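Local coordinates for protein 3-dehydroshikimate dehydratase (PDB 5HMQ) that catalyses the metal-dependent dehydration of 3-dehydroshikimate to protocatechuate, a shared step in the breakdown of quinate and shikimate, at residues 324-335 against 424-434; 566-576 against 585-593. All coordinates share one frame; numbering follows the deposited sequence.

Interaction 1 of 2, residues 324-335 against 424-434; sequences EAGKHRSKEVQL and YDTDFSLDNNA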
loop_
_atom_site.group_PDB
_atom_site.type_symbol
_atom_site.label_atom_id
_atom_site.label_comp_id
_atom_site.label_asym_id
_atom_site.label_seq_id
_atom_site.Cartn_x
_atom_site.Cartn_y
_atom_site.Cartn_z
ATOM N N GLU C 324 6.318 40.673 -0.173
ATOM C CA GLU C 324 7.468 40.191 -0.932
ATOM C C GLU C 324 8.735 40.648 -0.224
ATOM O O GLU C 324 9.190 41.778 -0.408
ATOM C CB GLU C 324 7.423 40.711 -2.363
ATOM C CG GLU C 324 6.188 40.304 -3.141
ATOM C CD GLU C 324 6.287 40.658 -4.611
ATOM O OE1 GLU C 324 6.908 39.883 -5.367
ATOM O OE2 GLU C 324 5.744 41.711 -5.009
ATOM N N ALA C 325 9.327 39.763 0.574
ATOM C CA ALA C 325 10.473 40.165 1.377
ATOM C C ALA C 325 11.761 40.235 0.570
ATOM O O ALA C 325 12.758 40.754 1.078
ATOM C CB ALA C 325 10.655 39.205 2.555
ATOM N N GLY C 326 11.754 39.774 -0.678
ATOM C CA GLY C 326 12.947 39.836 -1.498
ATOM C C GLY C 326 13.206 38.585 -2.312
ATOM O O GLY C 326 12.590 37.540 -2.084
ATOM N N LYS C 327 14.120 38.689 -3.271
ATOM C CA LYS C 327 14.467 37.596 -4.165
ATOM C C LYS C 327 15.856 37.073 -3.822
ATOM O O LYS C 327 16.704 37.810 -3.310
ATOM C CB LYS C 327 14.425 38.055 -5.630
ATOM C CG LYS C 327 14.740 36.968 -6.653
ATOM C CD LYS C 327 14.316 37.372 -8.055
ATOM C CE LYS C 327 14.809 36.368 -9.085
ATOM N NZ LYS C 327 14.669 36.875 -10.478
ATOM N N HIS C 328 16.066 35.782 -4.075
ATOM C CA HIS C 328 17.390 35.194 -3.935
ATOM C C HIS C 328 18.384 35.928 -4.829
ATOM O O HIS C 328 18.035 36.432 -5.899
ATOM C CB HIS C 328 17.340 33.709 -4.298
ATOM C CG HIS C 328 18.509 32.916 -3.806
ATOM N ND1 HIS C 328 19.664 32.757 -4.543
ATOM C CD2 HIS C 328 18.699 32.225 -2.656
ATOM C CE1 HIS C 328 20.516 32.008 -3.867
ATOM N NE2 HIS C 328 19.956 31.673 -2.718
ATOM N N ARG C 329 19.638 35.989 -4.380
ATOM C CA ARG C 329 20.629 36.776 -5.107
ATOM C C ARG C 329 21.031 36.129 -6.430
ATOM O O ARG C 329 21.428 36.837 -7.362
ATOM C CB ARG C 329 21.856 37.034 -4.234
ATOM C CG ARG C 329 21.519 37.669 -2.896
ATOM C CD ARG C 329 22.766 37.941 -2.079
ATOM N NE ARG C 329 22.491 37.936 -0.646
ATOM C CZ ARG C 329 22.963 38.838 0.207
ATOM N NH1 ARG C 329 23.718 39.834 -0.231
ATOM N NH2 ARG C 329 22.670 38.753 1.495
ATOM N N SER C 330 20.955 34.801 -6.536
ATOM C CA SER C 330 21.422 34.139 -7.750
ATOM C C SER C 330 20.396 33.167 -8.323
ATOM O O SER C 330 20.415 32.881 -9.524
ATOM C CB SER C 330 22.737 33.404 -7.476
ATOM O OG SER C 330 22.637 32.597 -6.316
ATOM N N LYS C 331 19.501 32.656 -7.485
ATOM C CA LYS C 331 18.530 31.656 -7.902
ATOM C C LYS C 331 17.139 32.266 -8.052
ATOM O O LYS C 331 16.859 33.371 -7.579
ATOM C CB LYS C 331 18.488 30.498 -6.903
ATOM C CG LYS C 331 19.836 29.839 -6.672
ATOM C CD LYS C 331 19.773 28.840 -5.532
ATOM C CE LYS C 331 21.075 28.071 -5.405
ATOM N NZ LYS C 331 21.042 27.124 -4.257
ATOM N N GLU C 332 16.262 31.521 -8.730
ATOM C CA GLU C 332 14.868 31.922 -8.914
ATOM C C GLU C 332 14.063 31.500 -7.683
ATOM O O GLU C 332 13.220 30.600 -7.712
ATOM C CB GLU C 332 14.306 31.328 -10.197
ATOM C CG GLU C 332 14.910 31.937 -11.450
ATOM C CD GLU C 332 14.658 33.431 -11.537
ATOM O OE1 GLU C 332 13.476 33.835 -11.587
ATOM O OE2 GLU C 332 15.642 34.203 -11.543
ATOM N N VAL C 333 14.330 32.198 -6.583
ATOM C CA VAL C 333 13.775 31.879 -5.273
ATOM C C VAL C 333 13.201 33.151 -4.670
ATOM O O VAL C 333 13.915 34.148 -4.528
ATOM C CB VAL C 333 14.835 31.273 -4.338
ATOM C CG1 VAL C 333 14.324 31.215 -2.916
ATOM C CG2 VAL C 333 15.225 29.877 -4.811
ATOM N N GLN C 334 11.922 33.116 -4.314
ATOM C CA GLN C 334 11.236 34.255 -3.727
ATOM C C GLN C 334 10.911 33.982 -2.267
ATOM O O GLN C 334 10.498 32.874 -1.907
ATOM C CB GLN C 334 9.951 34.577 -4.491
ATOM C CG GLN C 334 10.185 35.216 -5.846
ATOM C CD GLN C 334 10.691 36.641 -5.729
ATOM O OE1 GLN C 334 10.565 37.274 -4.682
ATOM N NE2 GLN C 334 11.260 37.156 -6.814
ATOM N N LEU C 335 11.109 34.996 -1.435
ATOM C CA LEU C 335 10.804 34.925 -0.015
ATOM C C LEU C 335 9.616 35.829 0.283
ATOM O O LEU C 335 9.610 37.002 -0.109
ATOM C CB LEU C 335 12.014 35.339 0.824
ATOM C CG LEU C 335 11.790 35.436 2.333
ATOM C CD1 LEU C 335 11.423 34.074 2.900
ATOM C CD2 LEU C 335 13.022 35.988 3.028
ATOM N N TYR C 424 18.341 34.652 5.996
ATOM C CA TYR C 424 17.781 35.346 4.844
ATOM C C TYR C 424 18.654 36.518 4.413
ATOM O O TYR C 424 18.797 36.773 3.212
ATOM C CB TYR C 424 16.363 35.812 5.169
ATOM C CG TYR C 424 15.512 34.736 5.811
ATOM C CD1 TYR C 424 14.954 33.717 5.050
ATOM C CD2 TYR C 424 15.272 34.736 7.180
ATOM C CE1 TYR C 424 14.177 32.732 5.632
ATOM C CE2 TYR C 424 14.497 33.755 7.771
ATOM C CZ TYR C 424 13.952 32.757 6.992
ATOM O OH TYR C 424 13.179 31.780 7.577
ATOM N N ASP C 425 19.252 37.237 5.368
ATOM C CA ASP C 425 20.141 38.337 5.007
ATOM C C ASP C 425 21.354 37.859 4.224
ATOM O O ASP C 425 21.990 38.665 3.540
ATOM C CB ASP C 425 20.623 39.093 6.248
ATOM C CG ASP C 425 19.502 39.787 6.989
ATOM O OD1 ASP C 425 19.111 40.898 6.575
ATOM O OD2 ASP C 425 19.024 39.227 7.998
ATOM N N THR C 426 21.692 36.575 4.310
ATOM C CA THR C 426 22.884 36.072 3.641
ATOM C C THR C 426 22.623 35.657 2.197
ATOM O O THR C 426 23.436 35.962 1.317
ATOM C CB THR C 426 23.469 34.890 4.425
ATOM O OG1 THR C 426 22.415 33.990 4.799
ATOM C CG2 THR C 426 24.184 35.379 5.676
ATOM N N ASP C 427 21.518 34.954 1.929
ATOM C CA ASP C 427 21.284 34.435 0.585
ATOM C C ASP C 427 20.282 35.248 -0.217
ATOM O O ASP C 427 20.195 35.058 -1.435
ATOM C CB ASP C 427 20.788 32.991 0.644
ATOM C CG ASP C 427 21.485 32.184 1.728
ATOM O OD1 ASP C 427 20.787 31.429 2.434
ATOM O OD2 ASP C 427 22.730 32.232 1.824
ATOM N N PHE C 428 19.545 36.150 0.418
ATOM C CA PHE C 428 18.530 36.947 -0.251
ATOM C C PHE C 428 18.924 38.417 -0.262
ATOM O O PHE C 428 19.790 38.863 0.497
ATOM C CB PHE C 428 17.165 36.786 0.431
ATOM C CG PHE C 428 16.590 35.399 0.332
ATOM C CD1 PHE C 428 16.995 34.401 1.202
ATOM C CD2 PHE C 428 15.636 35.099 -0.625
ATOM C CE1 PHE C 428 16.464 33.126 1.115
ATOM C CE2 PHE C 428 15.102 33.830 -0.717
ATOM C CZ PHE C 428 15.516 32.842 0.154
ATOM N N SER C 429 18.245 39.174 -1.114
ATOM C CA SER C 429 18.433 40.615 -1.225
ATOM C C SER C 429 17.110 41.200 -0.750
ATOM O O SER C 429 16.201 41.470 -1.539
ATOM C CB SER C 429 18.783 41.047 -2.646
ATOM O OG SER C 429 20.175 40.929 -2.884
ATOM N N LEU C 430 17.020 41.378 0.562
ATOM C CA LEU C 430 15.764 41.699 1.217
ATOM C C LEU C 430 15.385 43.153 0.964
ATOM O O LEU C 430 16.219 44.055 1.083
ATOM C CB LEU C 430 15.886 41.419 2.717
ATOM C CG LEU C 430 15.993 39.940 3.115
ATOM C CD1 LEU C 430 16.320 39.798 4.584
ATOM C CD2 LEU C 430 14.704 39.209 2.819
ATOM N N ASP C 431 14.123 43.374 0.614
ATOM C CA ASP C 431 13.578 44.714 0.429
ATOM C C ASP C 431 13.116 45.209 1.792
ATOM O O ASP C 431 12.060 44.809 2.294
ATOM C CB ASP C 431 12.443 44.690 -0.592
ATOM C CG ASP C 431 11.875 46.075 -0.892
ATOM O OD1 ASP C 431 12.198 47.045 -0.174
ATOM O OD2 ASP C 431 11.114 46.192 -1.876
ATOM N N ASN C 432 13.915 46.091 2.398
ATOM C CA ASN C 432 13.641 46.593 3.742
ATOM C C ASN C 432 12.514 47.621 3.737
ATOM O O ASN C 432 12.341 48.365 4.709
ATOM C CB ASN C 432 14.907 47.194 4.363
ATOM C CG ASN C 432 15.917 46.134 4.785
ATOM O OD1 ASN C 432 15.571 44.964 4.963
ATOM N ND2 ASN C 432 17.169 46.543 4.956
ATOM N N ASN C 433 11.749 47.670 2.645
ATOM C CA ASN C 433 10.488 48.403 2.588
ATOM C C ASN C 433 9.274 47.494 2.420
ATOM O O ASN C 433 8.194 47.990 2.086
ATOM C CB ASN C 433 10.493 49.443 1.459
ATOM C CG ASN C 433 11.545 50.518 1.652
ATOM O OD1 ASN C 433 12.409 50.424 2.523
ATOM N ND2 ASN C 433 11.459 51.567 0.839
ATOM N N ALA C 434 9.420 46.185 2.620
ATOM C CA ALA C 434 8.310 45.248 2.447
ATOM C C ALA C 434 7.123 45.636 3.339
ATOM O O ALA C 434 6.175 46.320 2.905
ATOM C CB ALA C 434 8.758 43.829 2.801
#
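His328 and Phe428 pair across the two segments as antiparallel, non-hydrogen-bonded neighbours, their CA atoms 4.2 Å apart. The axes of strand 324-328 and the short strand 428-430 come within 4.7 Å, and their directions differ by 150°, antiparallel but well twisted. Three backbone bonds spread along this edge: Arg329 N to Asp427 O at 3.1 Å, Ser429 N to Lys327 O at 3.0 Å and Asp431 N to Ala325 O, also at 3.0 Å. At the Asp431 end, Ala325 and Gly326 both face Leu335 in a classic beta bulge.

The Phe428 ring is the main apolar piece. Its CB starts away from 324-335, but with chi1 at -65° the ring swings back over the hairpin, where CE2 lies 3.5 Å from Val333 CG1 and also meets Leu335 CB. His328 turns an edge to one face of this ring, with centroids 5.4 Å apart and planes at 78°, a T-shaped pair. One face of the imidazole carries Asp427 O over its centre, while His328 ND1 accepts from both Ser330 N and Lys331 N, two bonds that limit rotation of the ring. Farther along, Leu335 CD2 sits 3.6 Å from both Tyr424 CD1 and Leu430 CD2. The Tyr424 hydroxyl is bonded to Glu299, in another strand of the same sheet.

Next to the hairpin of strands 323-328 and 333-338, the short, weakly bonded strand 428-430 is thus added as an outermost strand of the mixed sheet, beside 323-328 and straight after helix 424-427, within the HPPD-like, glyoxalase-type part of the protein.

Interaction 2 of 2, residues 566-576 against 585-593; sequences FLSELAYYNVL and ELFHVYTEP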
loop_
_atom_site.group_PDB
_atom_site.type_symbol
_atom_site.label_atom_id
_atom_site.label_comp_id
_atom_site.label_asym_id
_atom_site.label_seq_id
_atom_site.Cartn_x
_atom_site.Cartn_y
_atom_site.Cartn_z
ATOM N N PHE C 566 -24.008 39.584 17.272
ATOM C CA PHE C 566 -22.732 38.916 17.026
ATOM C C PHE C 566 -22.847 37.795 16.003
ATOM O O PHE C 566 -21.995 37.677 15.121
ATOM C CB PHE C 566 -22.166 38.367 18.336
ATOM C CG PHE C 566 -20.812 37.733 18.189
ATOM C CD1 PHE C 566 -19.692 38.500 17.915
ATOM C CD2 PHE C 566 -20.662 36.360 18.320
ATOM C CE1 PHE C 566 -18.448 37.908 17.773
ATOM C CE2 PHE C 566 -19.423 35.763 18.184
ATOM C CZ PHE C 566 -18.314 36.536 17.909
ATOM N N LEU C 567 -23.896 36.974 16.093
ATOM C CA LEU C 567 -23.986 35.817 15.213
ATOM C C LEU C 567 -24.247 36.239 13.774
ATOM O O LEU C 567 -23.747 35.599 12.840
ATOM C CB LEU C 567 -25.102 34.869 15.680
ATOM C CG LEU C 567 -25.450 33.638 14.824
ATOM C CD1 LEU C 567 -25.952 32.510 15.737
ATOM C CD2 LEU C 567 -26.429 33.875 13.645
ATOM N N SER C 568 -25.000 37.321 13.572
ATOM C CA SER C 568 -25.228 37.808 12.219
ATOM C C SER C 568 -23.953 38.332 11.587
ATOM O O SER C 568 -23.843 38.343 10.357
ATOM C CB SER C 568 -26.301 38.897 12.225
ATOM O OG SER C 568 -25.798 40.114 12.749
ATOM N N GLU C 569 -22.983 38.760 12.397
ATOM C CA GLU C 569 -21.679 39.121 11.857
ATOM C C GLU C 569 -20.915 37.882 11.407
ATOM O O GLU C 569 -20.320 37.877 10.325
ATOM C CB GLU C 569 -20.885 39.910 12.894
ATOM C CG GLU C 569 -21.408 41.320 13.117
ATOM C CD GLU C 569 -20.743 42.017 14.288
ATOM O OE1 GLU C 569 -19.676 41.549 14.737
ATOM O OE2 GLU C 569 -21.291 43.038 14.759
ATOM N N LEU C 570 -20.928 36.821 12.223
ATOM C CA LEU C 570 -20.300 35.570 11.818
ATOM C C LEU C 570 -20.885 35.061 10.510
ATOM O O LEU C 570 -20.155 34.579 9.639
ATOM C CB LEU C 570 -20.462 34.521 12.920
ATOM C CG LEU C 570 -19.785 34.860 14.249
ATOM C CD1 LEU C 570 -20.372 34.000 15.354
ATOM C CD2 LEU C 570 -18.279 34.623 14.139
ATOM N N ALA C 571 -22.205 35.156 10.354
ATOM C CA ALA C 571 -22.834 34.703 9.117
ATOM C C ALA C 571 -22.412 35.576 7.941
ATOM O O ALA C 571 -22.229 35.081 6.823
ATOM C CB ALA C 571 -24.357 34.703 9.276
ATOM N N TYR C 572 -22.264 36.884 8.171
ATOM C CA TYR C 572 -21.836 37.770 7.094
ATOM C C TYR C 572 -20.372 37.557 6.733
ATOM O O TYR C 572 -19.997 37.711 5.566
ATOM C CB TYR C 572 -22.057 39.233 7.468
ATOM C CG TYR C 572 -21.941 40.149 6.270
ATOM C CD1 TYR C 572 -22.976 40.254 5.349
ATOM C CD2 TYR C 572 -20.771 40.858 6.025
ATOM C CE1 TYR C 572 -22.865 41.075 4.243
ATOM C CE2 TYR C 572 -20.651 41.678 4.918
ATOM C CZ TYR C 572 -21.702 41.783 4.031
ATOM O OH TYR C 572 -21.589 42.595 2.926
ATOM N N TYR C 573 -19.536 37.192 7.705
ATOM C CA TYR C 573 -18.113 36.994 7.470
ATOM C C TYR C 573 -17.758 35.537 7.205
ATOM O O TYR C 573 -16.569 35.208 7.128
ATOM C CB TYR C 573 -17.301 37.505 8.666
ATOM C CG TYR C 573 -17.239 39.011 8.825
ATOM C CD1 TYR C 573 -18.294 39.717 9.389
ATOM C CD2 TYR C 573 -16.111 39.724 8.437
ATOM C CE1 TYR C 573 -18.240 41.087 9.545
ATOM C CE2 TYR C 573 -16.046 41.098 8.590
ATOM C CZ TYR C 573 -17.117 41.773 9.145
ATOM O OH TYR C 573 -17.064 43.140 9.303
ATOM N N ASN C 574 -18.758 34.666 7.058
ATOM C CA ASN C 574 -18.546 33.252 6.745
ATOM C C ASN C 574 -17.541 32.614 7.702
ATOM O O ASN C 574 -16.701 31.803 7.306
ATOM C CB ASN C 574 -18.110 33.071 5.290
ATOM C CG ASN C 574 -19.201 33.444 4.304
ATOM O OD1 ASN C 574 -20.259 32.816 4.262
ATOM N ND2 ASN C 574 -18.946 34.472 3.503
ATOM N N VAL C 575 -17.629 32.984 8.975
ATOM C CA VAL C 575 -16.733 32.456 9.997
ATOM C C VAL C 575 -17.351 31.203 10.600
ATOM O O VAL C 575 -18.546 31.179 10.921
ATOM C CB VAL C 575 -16.453 33.512 11.081
ATOM C CG1 VAL C 575 -15.579 32.928 12.183
ATOM C CG2 VAL C 575 -15.787 34.732 10.469
ATOM N N LEU C 576 -16.536 30.165 10.758
ATOM C CA LEU C 576 -16.931 28.921 11.401
ATOM C C LEU C 576 -16.536 28.956 12.873
ATOM O O LEU C 576 -15.590 29.645 13.263
ATOM C CB LEU C 576 -16.285 27.729 10.694
ATOM C CG LEU C 576 -16.704 27.579 9.230
ATOM C CD1 LEU C 576 -15.720 26.719 8.470
ATOM C CD2 LEU C 576 -18.094 26.981 9.138
ATOM N N GLU C 585 -13.004 29.235 22.834
ATOM C CA GLU C 585 -13.720 29.358 21.574
ATOM C C GLU C 585 -12.741 29.402 20.411
ATOM O O GLU C 585 -11.609 29.874 20.546
ATOM C CB GLU C 585 -14.604 30.607 21.542
ATOM C CG GLU C 585 -15.777 30.560 22.499
ATOM C CD GLU C 585 -16.603 31.823 22.448
ATOM O OE1 GLU C 585 -16.055 32.905 22.747
ATOM O OE2 GLU C 585 -17.798 31.734 22.096
ATOM N N LEU C 586 -13.200 28.915 19.262
ATOM C CA LEU C 586 -12.425 28.931 18.031
ATOM C C LEU C 586 -13.211 29.648 16.945
ATOM O O LEU C 586 -14.397 29.367 16.741
ATOM C CB LEU C 586 -12.079 27.512 17.573
ATOM C CG LEU C 586 -11.278 27.410 16.271
ATOM C CD1 LEU C 586 -9.879 27.981 16.457
ATOM C CD2 LEU C 586 -11.215 25.976 15.771
ATOM N N PHE C 587 -12.544 30.565 16.252
ATOM C CA PHE C 587 -13.079 31.231 15.072
ATOM C C PHE C 587 -12.104 30.983 13.935
ATOM O O PHE C 587 -10.937 31.378 14.020
ATOM C CB PHE C 587 -13.259 32.732 15.307
ATOM C CG PHE C 587 -14.022 33.070 16.556
ATOM C CD1 PHE C 587 -15.405 33.017 16.574
ATOM C CD2 PHE C 587 -13.355 33.433 17.713
ATOM C CE1 PHE C 587 -16.111 33.331 17.722
ATOM C CE2 PHE C 587 -14.056 33.745 18.865
ATOM C CZ PHE C 587 -15.435 33.694 18.869
ATOM N N HIS C 588 -12.572 30.323 12.879
ATOM C CA HIS C 588 -11.680 29.961 11.792
ATOM C C HIS C 588 -12.435 29.968 10.472
ATOM O O HIS C 588 -13.653 29.771 10.431
ATOM C CB HIS C 588 -11.023 28.593 12.040
ATOM C CG HIS C 588 -11.992 27.461 12.202
ATOM N ND1 HIS C 588 -11.758 26.206 11.681
ATOM C CD2 HIS C 588 -13.186 27.387 12.835
ATOM C CE1 HIS C 588 -12.769 25.410 11.981
ATOM N NE2 HIS C 588 -13.650 26.102 12.680
ATOM N N VAL C 589 -11.691 30.218 9.392
ATOM C CA VAL C 589 -12.211 30.203 8.032
ATOM C C VAL C 589 -11.241 29.430 7.150
ATOM O O VAL C 589 -10.060 29.273 7.472
ATOM C CB VAL C 589 -12.430 31.623 7.464
ATOM C CG1 VAL C 589 -13.496 32.358 8.257
ATOM C CG2 VAL C 589 -11.121 32.401 7.455
ATOM N N TYR C 590 -11.754 28.947 6.023
ATOM C CA TYR C 590 -10.961 28.190 5.068
ATOM C C TYR C 590 -11.011 28.845 3.694
ATOM O O TYR C 590 -12.017 29.448 3.311
ATOM C CB TYR C 590 -11.453 26.742 4.957
ATOM C CG TYR C 590 -11.362 25.948 6.241
ATOM C CD1 TYR C 590 -10.153 25.410 6.657
ATOM C CD2 TYR C 590 -12.484 25.725 7.027
ATOM C CE1 TYR C 590 -10.061 24.676 7.821
ATOM C CE2 TYR C 590 -12.400 24.991 8.198
ATOM C CZ TYR C 590 -11.183 24.471 8.589
ATOM O OH TYR C 590 -11.084 23.739 9.750
ATOM N N THR C 591 -9.911 28.720 2.958
ATOM C CA THR C 591 -9.890 29.073 1.549
ATOM C C THR C 591 -10.224 27.849 0.701
ATOM O O THR C 591 -10.207 26.711 1.172
ATOM C CB THR C 591 -8.523 29.626 1.141
ATOM O OG1 THR C 591 -7.591 28.545 1.002
ATOM C CG2 THR C 591 -8.003 30.596 2.184
ATOM N N GLU C 592 -10.521 28.093 -0.570
ATOM C CA GLU C 592 -10.606 27.002 -1.521
ATOM C C GLU C 592 -9.217 26.400 -1.716
ATOM O O GLU C 592 -8.207 27.043 -1.423
ATOM C CB GLU C 592 -11.162 27.492 -2.856
ATOM C CG GLU C 592 -12.608 27.947 -2.803
ATOM C CD GLU C 592 -13.095 28.477 -4.138
ATOM O OE1 GLU C 592 -12.259 28.965 -4.927
ATOM O OE2 GLU C 592 -14.317 28.412 -4.396
ATOM N N PRO C 593 -9.140 25.157 -2.192
ATOM C CA PRO C 593 -7.825 24.562 -2.454
ATOM C C PRO C 593 -7.078 25.334 -3.531
ATOM O O PRO C 593 -7.660 25.769 -4.526
ATOM C CB PRO C 593 -8.164 23.138 -2.912
ATOM C CG PRO C 593 -9.512 22.867 -2.343
ATOM C CD PRO C 593 -10.230 24.181 -2.366
#
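Phe587 and Val575 meet at the apolar centre, where Val575 CG1 lies 3.9 Å from Phe587 CB and near the plane of that ring, at its edge. The far end of the ring reaches the helix: Phe587 CE1 is 3.9 Å from Phe566 CZ and lies in the plane of the Phe566 ring, and the two side chains come from opposite directions. A chi1 of -177° turns the Phe566 ring from the helix toward Phe587. Leu570 crosses Phe587 at about a right angle and brings CD2 to Phe587 CD1.

Across from Val575 in the register, Val589 CG1 packs 3.7 Å from Val575 CA and also touches Asn574 O. Leu576 CD1 meets the edge of the Tyr590 ring, 3.7 Å from CD2.

At the polar edge, Leu576 and His588 form an antiparallel hydrogen-bonded pair. Leu576 N gives a 2.9 Å bond to His588 O, and His588 N returns one of 3.1 Å to Leu576 O at 166°, so each residue both donates and accepts. Leu576 O also receives a CA-H contact from Phe587. The His588 imidazole brings its edge alongside the same carbonyl, with CD2 3.3 Å from Leu576 O, while Leu586 CD2 covers one of its faces. Its ND1 is hydrogen-bonded to the magnesium ligand Glu601, placing His588 in the second shell of that site; NE2 is bonded to Asn616.

After helix 564-572 a short turn leads into the edge strand 576-579, which begins at Leu576 and pairs antiparallel with strand 585-590. Helix 531-541 packs against Leu570, Phe587 and Val589, helix 550-559 touches Leu576 through Tyr552, and strand 599-606 flanks 585-590 along its other edge.

In the fold
Interactions 1 and 2 follow one another along the chain and do not touch: their centres are 34 Å apart and their nearest atoms about 18 Å. Both lie in the dioxygenase-like C-terminal half, but in different sheets, the first at the edge strand 428-430 and the second where edge strand 576-579 begins. Interaction 1 is far from any annotated site. Interaction 2 borders the magnesium ion held by His445, His523 and Glu601, with the Tyr590 side chain about 4 Å from the ion. Neither set of residues belongs to the catalytic metal site of Glu136, Asp167, Gln193 and Glu241, which lies in the TIM-barrel domain responsible for dehydratase activity.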